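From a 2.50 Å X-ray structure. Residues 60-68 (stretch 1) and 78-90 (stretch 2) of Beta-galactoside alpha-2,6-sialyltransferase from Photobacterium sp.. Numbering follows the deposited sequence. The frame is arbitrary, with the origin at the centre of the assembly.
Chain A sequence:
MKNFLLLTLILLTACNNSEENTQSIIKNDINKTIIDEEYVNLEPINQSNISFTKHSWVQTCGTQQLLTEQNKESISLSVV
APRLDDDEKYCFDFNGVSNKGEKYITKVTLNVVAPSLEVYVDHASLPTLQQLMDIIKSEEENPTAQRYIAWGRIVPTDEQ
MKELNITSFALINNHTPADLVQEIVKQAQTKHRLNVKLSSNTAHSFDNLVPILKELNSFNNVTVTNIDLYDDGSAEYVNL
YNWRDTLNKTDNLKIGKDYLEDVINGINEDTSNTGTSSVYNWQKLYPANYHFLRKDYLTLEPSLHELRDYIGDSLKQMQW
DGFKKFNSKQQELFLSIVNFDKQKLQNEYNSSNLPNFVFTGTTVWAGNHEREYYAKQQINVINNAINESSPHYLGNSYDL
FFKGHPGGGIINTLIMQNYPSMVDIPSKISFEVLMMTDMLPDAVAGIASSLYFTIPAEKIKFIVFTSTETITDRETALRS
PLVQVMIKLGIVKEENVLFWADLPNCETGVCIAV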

ATOM      1  N   THR A  60     -34.308   0.872 -24.408  1.00 38.27           N
ATOM      2  CA  THR A  60     -34.087   1.800 -25.466  1.00 39.21           C
ATOM      3  C   THR A  60     -32.707   1.594 -26.120  1.00 39.40           C
ATOM      4  O   THR A  60     -32.467   2.020 -27.241  1.00 39.14           O
ATOM      5  N   CYS A  61     -31.824   0.891 -25.424  1.00 39.62           N
ATOM      6  CA  CYS A  61     -30.595   0.438 -26.017  1.00 40.76           C
ATOM      7  C   CYS A  61     -30.107  -0.745 -25.200  1.00 41.10           C
ATOM      8  O   CYS A  61     -30.543  -0.937 -24.070  1.00 41.50           O
ATOM      9  N   GLY A  62     -29.212  -1.538 -25.775  1.00 41.20           N
ATOM     10  CA  GLY A  62     -28.695  -2.727 -25.117  1.00 41.47           C
ATOM     11  C   GLY A  62     -29.149  -3.959 -25.863  1.00 42.04           C
ATOM     12  O   GLY A  62     -30.257  -4.006 -26.385  1.00 41.73           O
ATOM     13  N   THR A  63     -28.297  -4.967 -25.929  1.00 42.53           N
ATOM     14  CA  THR A  63     -28.653  -6.106 -26.745  1.00 43.16           C
ATOM     15  C   THR A  63     -29.583  -7.132 -26.051  1.00 43.73           C
ATOM     16  O   THR A  63     -30.595  -7.497 -26.618  1.00 43.90           O
ATOM     17  N   GLN A  64     -29.265  -7.578 -24.847  1.00 44.88           N
ATOM     18  CA  GLN A  64     -30.171  -8.480 -24.136  1.00 46.43           C
ATOM     19  C   GLN A  64     -31.405  -7.738 -23.626  1.00 46.98           C
ATOM     20  O   GLN A  64     -31.314  -6.604 -23.167  1.00 47.40           O
ATOM     21  N   GLN A  65     -32.564  -8.378 -23.734  1.00 47.81           N
ATOM     22  CA  GLN A  65     -33.832  -7.811 -23.277  1.00 48.37           C
ATOM     23  C   GLN A  65     -33.993  -7.998 -21.774  1.00 49.67           C
ATOM     24  O   GLN A  65     -33.990  -9.115 -21.285  1.00 49.62           O
ATOM     25  N   LEU A  66     -34.144  -6.904 -21.041  1.00 51.94           N
ATOM     26  CA  LEU A  66     -34.121  -6.961 -19.570  1.00 54.04           C
ATOM     27  C   LEU A  66     -35.467  -6.679 -18.915  1.00 55.86           C
ATOM     28  O   LEU A  66     -35.661  -6.997 -17.728  1.00 55.70           O
ATOM     29  N   LEU A  67     -36.383  -6.075 -19.675  1.00 58.36           N
ATOM     30  CA  LEU A  67     -37.690  -5.676 -19.147  1.00 61.06           C
ATOM     31  C   LEU A  67     -38.781  -6.749 -19.357  1.00 63.32           C
ATOM     32  O   LEU A  67     -39.275  -6.959 -20.470  1.00 63.68           O
ATOM     33  N   THR A  68     -39.172  -7.405 -18.268  1.00 66.32           N
ATOM     34  CA  THR A  68     -39.960  -8.648 -18.354  1.00 69.38           C
ATOM     35  C   THR A  68     -41.491  -8.494 -18.185  1.00 70.79           C
ATOM     36  O   THR A  68     -42.135  -9.373 -17.597  1.00 71.46           O
ATOM     37  N   SER A  78     -37.133  -1.802 -12.106  1.00 50.75           N
ATOM     38  CA  SER A  78     -36.533  -2.978 -11.521  1.00 50.29           C
ATOM     39  C   SER A  78     -35.983  -3.908 -12.607  1.00 49.91           C
ATOM     40  O   SER A  78     -36.733  -4.408 -13.453  1.00 49.96           O
ATOM     41  N   VAL A  79     -34.664  -4.102 -12.603  1.00 49.24           N
ATOM     42  CA  VAL A  79     -33.981  -4.972 -13.565  1.00 48.39           C
ATOM     43  C   VAL A  79     -32.748  -5.647 -12.985  1.00 47.86           C
ATOM     44  O   VAL A  79     -32.115  -5.144 -12.058  1.00 48.32           O
ATOM     45  N   VAL A  80     -32.409  -6.783 -13.564  1.00 46.87           N
ATOM     46  CA  VAL A  80     -31.222  -7.524 -13.207  1.00 46.30           C
ATOM     47  C   VAL A  80     -30.267  -7.344 -14.381  1.00 46.31           C
ATOM     48  O   VAL A  80     -30.661  -7.550 -15.530  1.00 47.23           O
ATOM     49  N   ALA A  81     -29.032  -6.928 -14.110  1.00 45.48           N
ATOM     50  CA  ALA A  81     -28.026  -6.789 -15.151  1.00 44.47           C
ATOM     51  C   ALA A  81     -27.784  -8.165 -15.744  1.00 44.11           C
ATOM     52  O   ALA A  81     -27.841  -9.150 -15.014  1.00 43.94           O
ATOM     53  N   PRO A  82     -27.516  -8.249 -17.062  1.00 43.80           N
ATOM     54  CA  PRO A  82     -27.359  -9.552 -17.707  1.00 43.61           C
ATOM     55  C   PRO A  82     -25.980 -10.143 -17.431  1.00 44.26           C
ATOM     56  O   PRO A  82     -25.126  -9.464 -16.841  1.00 44.43           O
ATOM     57  N   ARG A  83     -25.786 -11.401 -17.829  1.00 44.42           N
ATOM     58  CA  ARG A  83     -24.476 -12.026 -17.844  1.00 44.36           C
ATOM     59  C   ARG A  83     -23.856 -11.683 -19.185  1.00 44.18           C
ATOM     60  O   ARG A  83     -24.472 -11.897 -20.224  1.00 43.91           O
ATOM     61  N   LEU A  84     -22.637 -11.146 -19.170  1.00 44.07           N
ATOM     62  CA  LEU A  84     -22.026 -10.658 -20.409  1.00 43.80           C
ATOM     63  C   LEU A  84     -20.629 -11.196 -20.611  1.00 43.97           C
ATOM     64  O   LEU A  84     -20.014 -11.712 -19.678  1.00 43.83           O
ATOM     65  N   ASP A  85     -20.143 -11.064 -21.847  1.00 44.24           N
ATOM     66  CA  ASP A  85     -18.760 -11.355 -22.190  1.00 44.29           C
ATOM     67  C   ASP A  85     -17.934 -10.074 -22.234  1.00 44.16           C
ATOM     68  O   ASP A  85     -16.730 -10.117 -22.022  1.00 43.90           O
ATOM     69  N   ASP A  86     -18.600  -8.952 -22.525  1.00 43.88           N
ATOM     70  CA  ASP A  86     -17.972  -7.646 -22.692  1.00 44.15           C
ATOM     71  C   ASP A  86     -18.889  -6.587 -22.129  1.00 44.18           C
ATOM     72  O   ASP A  86     -20.107  -6.621 -22.361  1.00 45.23           O
ATOM     73  N   ASP A  87     -18.309  -5.643 -21.399  1.00 43.50           N
ATOM     74  CA  ASP A  87     -19.032  -4.511 -20.856  1.00 42.89           C
ATOM     75  C   ASP A  87     -19.943  -3.904 -21.905  1.00 42.52           C
ATOM     76  O   ASP A  87     -19.597  -3.854 -23.085  1.00 41.98           O
ATOM     77  N   GLU A  88     -21.113  -3.448 -21.458  1.00 42.46           N
ATOM     78  CA  GLU A  88     -22.141  -2.953 -22.343  1.00 42.54           C
ATOM     79  C   GLU A  88     -23.094  -2.010 -21.620  1.00 42.66           C
ATOM     80  O   GLU A  88     -23.508  -2.290 -20.502  1.00 41.99           O
ATOM     81  N   LYS A  89     -23.454  -0.917 -22.294  1.00 43.18           N
ATOM     82  CA  LYS A  89     -24.450   0.030 -21.798  1.00 44.63           C
ATOM     83  C   LYS A  89     -25.866  -0.389 -22.162  1.00 43.84           C
ATOM     84  O   LYS A  89     -26.116  -0.857 -23.278  1.00 44.00           O
ATOM     85  N   TYR A  90     -26.775  -0.246 -21.195  1.00 43.18           N
ATOM     86  CA  TYR A  90     -28.207  -0.507 -21.385  1.00 42.82           C
ATOM     87  C   TYR A  90     -28.994   0.773 -21.079  1.00 42.74           C
ATOM     88  O   TYR A  90     -28.672   1.476 -20.119  1.00 43.03           O
TER

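Stretch 1 meets stretch 2 largely through loop residues, and the two together bury 598 Å². At Cys61 the CA-to-CB bond runs sideways (chi1 88°, p), leaving SG 3.7 Å from Lys89 O; the residue is also bonded covalently to a group elsewhere in the structure. Its carbonyl faces the backbone of Tyr90, with Tyr90 CA 3.6 Å from Cys61 O and an angle at H of 136°, consistent with a CA-H...O contact.

Gly62 lies over one face of the Tyr90 ring: its CA is 3.7 Å from the ring centroid and 27° off the normal, a CH-pi geometry. An ideal CB here would fall 2.0 Å from Tyr90 CD2, and phi/psi of 114/144 would also jam it against the preceding carbonyl, so the site calls for glycine on both counts.

The next two amides turn to polar side-chain ends. Thr63 N donates to Glu88 OE1 (2.8 Å, 144°), although the position of OE1 is less certain because it sits too close to a neighbour in the model. Gln64 N donates to Tyr90 OH (2.9 Å, 157°), and this hydroxyl in turn gives a weak hydrogen bond to Glu88 OE2 (2.7 Å). Glu88 reaches this site with chi1 and chi2 both t; Tyr90 has chi1 m. The Gln64 side chain (m, t) extends along stretch 2, where NE2 donates to Arg83 O (3.2 Å, 157°). Water 1 weakly bridges Gln64 OE1 and Arg83 N, 3.4 Å from each.

Leu66 (m, t) points toward stretch 2 and supplies apolar contacts: CD1 to Tyr90 CD2 at 3.9 Å, CD2 to Pro82 CB at 4.0 Å, and CB to Val79 CG1 at 4.0 Å. Water 2 links Leu66 O (2.5 Å) to Val80 N (3.2 Å). Leu67 starts sideways, but its end approaches, bringing CD1 within 3.4 Å of Val79 CG1.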

ATOM      1  CB  THR A  60     -34.391   3.191 -24.875  1.00 39.55           C
ATOM      2  OG1 THR A  60     -35.624   3.659 -25.439  1.00 41.16           O
ATOM      3  CG2 THR A  60     -33.316   4.162 -25.078  1.00 39.67           C
ATOM      4  CB  CYS A  61     -29.554   1.563 -26.051  1.00 41.01           C
ATOM      5  SG  CYS A  61     -28.534   1.693 -24.583  1.00 42.74           S
ATOM      6  CB  THR A  63     -27.451  -6.696 -27.553  1.00 43.03           C
ATOM      7  OG1 THR A  63     -27.330  -8.101 -27.316  1.00 44.62           O
ATOM      8  CG2 THR A  63     -26.181  -6.032 -27.210  1.00 40.47           C
ATOM      9  CB  GLN A  64     -29.459  -9.216 -23.002  1.00 45.89           C
ATOM     10  CG  GLN A  64     -28.702 -10.455 -23.479  1.00 47.32           C
ATOM     11  CD  GLN A  64     -27.911 -11.137 -22.359  1.00 48.43           C
ATOM     12  OE1 GLN A  64     -28.467 -11.496 -21.318  1.00 51.93           O
ATOM     13  NE2 GLN A  64     -26.600 -11.316 -22.570  1.00 48.89           N
ATOM     14  CB  GLN A  65     -34.982  -8.478 -24.025  1.00 47.39           C
ATOM     15  CG  GLN A  65     -35.144  -7.979 -25.409  1.00 45.20           C
ATOM     16  CD  GLN A  65     -35.817  -6.630 -25.417  1.00 45.78           C
ATOM     17  OE1 GLN A  65     -36.971  -6.501 -25.009  1.00 45.46           O
ATOM     18  NE2 GLN A  65     -35.102  -5.608 -25.869  1.00 44.75           N
ATOM     19  CB  LEU A  66     -33.082  -5.983 -18.997  1.00 53.46           C
ATOM     20  CG  LEU A  66     -31.639  -5.999 -19.479  1.00 52.80           C
ATOM     21  CD1 LEU A  66     -30.806  -5.124 -18.543  1.00 52.32           C
ATOM     22  CD2 LEU A  66     -31.066  -7.405 -19.546  1.00 51.72           C
ATOM     23  CB  LEU A  67     -38.092  -4.347 -19.761  1.00 60.49           C
ATOM     24  CG  LEU A  67     -38.437  -3.216 -18.813  1.00 60.91           C
ATOM     25  CD1 LEU A  67     -37.472  -3.160 -17.640  1.00 61.17           C
ATOM     26  CD2 LEU A  67     -38.386  -1.927 -19.599  1.00 60.45           C
ATOM     27  CB  THR A  68     -39.403  -9.759 -17.372  1.00 69.65           C
ATOM     28  OG1 THR A  68     -39.456  -9.285 -16.017  1.00 70.38           O
ATOM     29  CG2 THR A  68     -37.942 -10.164 -17.721  1.00 70.03           C
ATOM     30  CB  SER A  78     -37.558  -3.688 -10.652  1.00 50.21           C
ATOM     31  OG  SER A  78     -36.894  -4.302  -9.575  1.00 51.47           O
ATOM     32  CB  VAL A  79     -33.554  -4.232 -14.862  1.00 48.65           C
ATOM     33  CG1 VAL A  79     -34.727  -4.127 -15.811  1.00 49.84           C
ATOM     34  CG2 VAL A  79     -32.981  -2.857 -14.566  1.00 48.11           C
ATOM     35  CB  VAL A  80     -31.570  -9.022 -13.004  1.00 46.05           C
ATOM     36  CG1 VAL A  80     -30.357  -9.811 -12.572  1.00 45.12           C
ATOM     37  CG2 VAL A  80     -32.693  -9.166 -11.960  1.00 45.65           C
ATOM     38  CB  ALA A  81     -26.749  -6.244 -14.559  1.00 44.49           C
ATOM     39  CB  PRO A  82     -27.487  -9.224 -19.192  1.00 43.45           C
ATOM     40  CG  PRO A  82     -26.986  -7.852 -19.319  1.00 43.73           C
ATOM     41  CD  PRO A  82     -27.311  -7.142 -18.011  1.00 43.86           C
ATOM     42  CB  ARG A  83     -24.601 -13.536 -17.710  1.00 44.41           C
ATOM     43  CG  ARG A  83     -25.146 -13.964 -16.393  1.00 46.80           C
ATOM     44  CD  ARG A  83     -25.048 -15.446 -16.211  1.00 50.89           C
ATOM     45  NE  ARG A  83     -26.166 -16.159 -16.823  1.00 54.12           N
ATOM     46  CZ  ARG A  83     -26.246 -17.487 -16.884  1.00 55.51           C
ATOM     47  NH1 ARG A  83     -25.273 -18.248 -16.374  1.00 55.69           N
ATOM     48  NH2 ARG A  83     -27.295 -18.060 -17.464  1.00 57.08           N
ATOM     49  CB  LEU A  84     -21.974  -9.128 -20.421  1.00 43.18           C
ATOM     50  CG  LEU A  84     -23.278  -8.363 -20.279  1.00 42.62           C
ATOM     51  CD1 LEU A  84     -22.971  -6.881 -20.034  1.00 40.09           C
ATOM     52  CD2 LEU A  84     -24.155  -8.584 -21.532  1.00 39.88           C
ATOM     53  CB  ASP A  85     -18.713 -12.039 -23.544  1.00 44.48           C
ATOM     54  CG  ASP A  85     -19.419 -13.383 -23.539  1.00 46.45           C
ATOM     55  OD1 ASP A  85     -19.232 -14.157 -22.575  1.00 47.91           O
ATOM     56  OD2 ASP A  85     -20.169 -13.662 -24.498  1.00 49.11           O
ATOM     57  CB  ASP A  86     -17.749  -7.339 -24.172  1.00 44.32           C
ATOM     58  CG  ASP A  86     -16.886  -8.367 -24.854  1.00 45.73           C
ATOM     59  OD1 ASP A  86     -15.761  -8.629 -24.375  1.00 48.83           O
ATOM     60  OD2 ASP A  86     -17.325  -8.917 -25.873  1.00 46.68           O
ATOM     61  CB  ASP A  87     -18.049  -3.453 -20.343  1.00 42.81           C
ATOM     62  CG  ASP A  87     -17.170  -3.966 -19.192  1.00 45.39           C
ATOM     63  OD1 ASP A  87     -17.344  -5.142 -18.743  1.00 43.78           O
ATOM     64  OD2 ASP A  87     -16.300  -3.178 -18.728  1.00 47.70           O
ATOM     65  CB  GLU A  88     -22.929  -4.123 -22.945  1.00 42.10           C
ATOM     66  CG  GLU A  88     -23.867  -3.659 -24.035  1.00 42.77           C
ATOM     67  CD  GLU A  88     -24.802  -4.740 -24.572  1.00 42.78           C
ATOM     68  OE1 GLU A  88     -25.539  -4.407 -25.524  1.00 40.63           O
ATOM     69  OE2 GLU A  88     -24.827  -5.880 -24.040  1.00 42.08           O
ATOM     70  CB  LYS A  89     -24.148   1.469 -22.289  1.00 45.09           C
ATOM     71  CG  LYS A  89     -22.827   2.026 -21.657  1.00 46.92           C
ATOM     72  CD  LYS A  89     -22.439   3.442 -22.130  1.00 47.08           C
ATOM     73  CE  LYS A  89     -21.034   3.855 -21.611  1.00 48.67           C
ATOM     74  NZ  LYS A  89     -19.982   2.948 -22.151  1.00 50.02           N
ATOM     75  CB  TYR A  90     -28.670  -1.706 -20.522  1.00 42.43           C
ATOM     76  CG  TYR A  90     -28.289  -3.024 -21.149  1.00 42.36           C
ATOM     77  CD1 TYR A  90     -26.986  -3.500 -21.069  1.00 41.98           C
ATOM     78  CD2 TYR A  90     -29.218  -3.763 -21.884  1.00 42.44           C
ATOM     79  CE1 TYR A  90     -26.615  -4.685 -21.694  1.00 43.51           C
ATOM     80  CE2 TYR A  90     -28.862  -4.948 -22.510  1.00 41.82           C
ATOM     81  CZ  TYR A  90     -27.569  -5.407 -22.415  1.00 42.56           C
ATOM     82  OH  TYR A  90     -27.223  -6.573 -23.039  1.00 40.90           O
TER
HETATM   83  O   HOH W   1     -28.436 -13.374 -18.511  1.00 31.56           O
HETATM   84  O   HOH W   2     -34.613  -7.881 -15.594  1.00 30.67           O